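Local coordinates for protein phenolpthiocerol synthesis type-I polyketide synthase ppsA (Mycobacterium bovis, PDB 7AKC) that probably takes part in building the lipid core of phthiocerols and phenolphthiocerols, its acyltransferase domain being the part present here, at residues P127-R132 with A230-R235. Residues are numbered along the deposited sequence; the frame is centred on the assembly and turned at random.
Sequences PAEGLR and ADLTPR
The guanidinium of Arg132 receives Asp231 OD1 at its outer edge, end-on between NH1 and NH2, while Leu232 CD2 approaches the same group obliquely, 4.0 Å from Arg132 NH2. Both nitrogens donate to that single oxygen: Arg132 NH1 and NH2 each lie 2.8 Å from Asp231 OD1, in a salt bridge whose two N-H bonds are both clearly bent, as expected when two donors share one acceptor. OD1 lies within 8° of the guanidinium plane. The carboxylate, however, is turned nearly perpendicular to it, 88° apart: NH1 meets the syn lone pair of OD1, whereas NH2 comes from above the carboxylate plane. In Arg132, chi1 of -167° sets CG anti to the backbone N, and the chain then runs extended to NE, bringing the guanidinium to Asp231. In this acyltransferase domain the pairing ties the first turns of helix 127-141 to the connection between helix 222-228 and strand 240-242, an edge strand of the parallel sheet; Arg235, backbone-bonded to Ala124, joins the same loop to the approach to that helix. One turn earlier, the side chains of Glu129 and Leu232 run past each other in opposite directions, Glu129 CG packing 3.8 Å from CD2 of this buried leucine. Beyond that apolar contact, the side chain of Thr233 crosses that of Glu129 at roughly a right angle, and Thr233 OG1 donates a weak hydrogen bond of 3.3 Å to Glu129 OE2.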
loop_
_atom_site.group_PDB
_atom_site.type_symbol
_atom_site.label_atom_id
_atom_site.label_comp_id
_atom_site.label_asym_id
_atom_site.label_seq_id
_atom_site.Cartn_x
_atom_site.Cartn_y
_atom_site.Cartn_z
ATOM N N PRO A 127 3.587 18.093 -4.214
ATOM C CA PRO A 127 4.183 17.611 -2.955
ATOM C C PRO A 127 3.481 18.164 -1.718
ATOM O O PRO A 127 3.335 17.445 -0.734
ATOM C CB PRO A 127 5.628 18.118 -3.027
ATOM C CG PRO A 127 5.891 18.333 -4.467
ATOM C CD PRO A 127 4.587 18.774 -5.055
ATOM N N ALA A 128 3.033 19.428 -1.769
ATOM C CA ALA A 128 2.342 20.030 -0.637
ATOM C C ALA A 128 0.984 19.358 -0.440
ATOM O O ALA A 128 0.594 19.114 0.697
ATOM C CB ALA A 128 2.157 21.510 -0.861
ATOM N N GLU A 129 0.265 19.067 -1.538
ATOM C CA GLU A 129 -1.037 18.394 -1.489
ATOM C C GLU A 129 -0.918 16.983 -0.936
ATOM O O GLU A 129 -1.773 16.575 -0.162
ATOM C CB GLU A 129 -1.732 18.377 -2.862
ATOM C CG GLU A 129 -2.550 19.630 -3.132
ATOM C CD GLU A 129 -3.042 19.800 -4.557
ATOM O OE1 GLU A 129 -2.651 18.992 -5.428
ATOM O OE2 GLU A 129 -3.791 20.774 -4.808
ATOM N N GLY A 130 0.158 16.281 -1.287
ATOM C CA GLY A 130 0.429 14.938 -0.793
ATOM C C GLY A 130 0.667 14.981 0.706
ATOM O O GLY A 130 0.070 14.210 1.457
ATOM N N LEU A 131 1.482 15.944 1.157
ATOM C CA LEU A 131 1.741 16.127 2.584
ATOM C C LEU A 131 0.479 16.525 3.338
ATOM O O LEU A 131 0.342 16.168 4.501
ATOM C CB LEU A 131 2.828 17.186 2.834
ATOM C CG LEU A 131 4.216 16.883 2.274
ATOM C CD1 LEU A 131 5.171 17.993 2.570
ATOM C CD2 LEU A 131 4.754 15.573 2.786
ATOM N N ARG A 132 -0.442 17.239 2.686
ATOM C CA ARG A 132 -1.691 17.663 3.298
ATOM C C ARG A 132 -2.602 16.451 3.451
ATOM O O ARG A 132 -3.191 16.270 4.517
ATOM C CB ARG A 132 -2.373 18.721 2.443
ATOM C CG ARG A 132 -3.516 19.428 3.164
ATOM C CD ARG A 132 -4.513 19.872 2.122
ATOM N NE ARG A 132 -5.797 20.270 2.700
ATOM C CZ ARG A 132 -6.844 20.662 1.978
ATOM N NH1 ARG A 132 -7.967 21.035 2.577
ATOM N NH2 ARG A 132 -6.773 20.690 0.650
ATOM N N ALA A 230 -11.970 18.461 0.799
ATOM C CA ALA A 230 -12.906 18.908 -0.244
ATOM C C ALA A 230 -12.293 19.756 -1.347
ATOM O O ALA A 230 -12.583 19.518 -2.527
ATOM C CB ALA A 230 -14.083 19.636 0.377
ATOM N N ASP A 231 -11.399 20.683 -0.992
ATOM C CA ASP A 231 -10.801 21.561 -1.996
ATOM C C ASP A 231 -9.551 21.008 -2.676
ATOM O O ASP A 231 -8.831 21.787 -3.301
ATOM C CB ASP A 231 -10.524 22.961 -1.436
ATOM C CG ASP A 231 -9.494 23.006 -0.327
ATOM O OD1 ASP A 231 -9.286 21.971 0.327
ATOM O OD2 ASP A 231 -8.902 24.090 -0.111
ATOM N N LEU A 232 -9.310 19.682 -2.630
ATOM C CA LEU A 232 -8.163 19.114 -3.344
ATOM C C LEU A 232 -8.372 19.274 -4.827
ATOM O O LEU A 232 -9.474 19.018 -5.308
ATOM C CB LEU A 232 -7.999 17.610 -3.060
ATOM C CG LEU A 232 -7.056 17.223 -1.946
ATOM C CD1 LEU A 232 -6.833 15.730 -1.970
ATOM C CD2 LEU A 232 -5.714 17.930 -2.043
ATOM N N THR A 233 -7.338 19.697 -5.554
ATOM C CA THR A 233 -7.451 19.855 -6.998
ATOM C C THR A 233 -6.486 18.939 -7.716
ATOM O O THR A 233 -5.455 19.394 -8.245
ATOM C CB THR A 233 -7.281 21.314 -7.436
ATOM O OG1 THR A 233 -5.964 21.777 -7.129
ATOM C CG2 THR A 233 -8.332 22.243 -6.841
ATOM N N PRO A 234 -6.836 17.646 -7.803
ATOM C CA PRO A 234 -5.960 16.722 -8.513
ATOM C C PRO A 234 -5.964 16.996 -10.003
ATOM O O PRO A 234 -6.917 17.537 -10.566
ATOM C CB PRO A 234 -6.573 15.352 -8.212
ATOM C CG PRO A 234 -8.008 15.635 -7.993
ATOM C CD PRO A 234 -8.047 16.964 -7.304
ATOM N N ARG A 235 -4.881 16.611 -10.636
ATOM C CA ARG A 235 -4.716 16.777 -12.075
ATOM C C ARG A 235 -4.543 15.396 -12.731
ATOM O O ARG A 235 -4.390 14.389 -12.049
ATOM C CB ARG A 235 -3.471 17.633 -12.323
#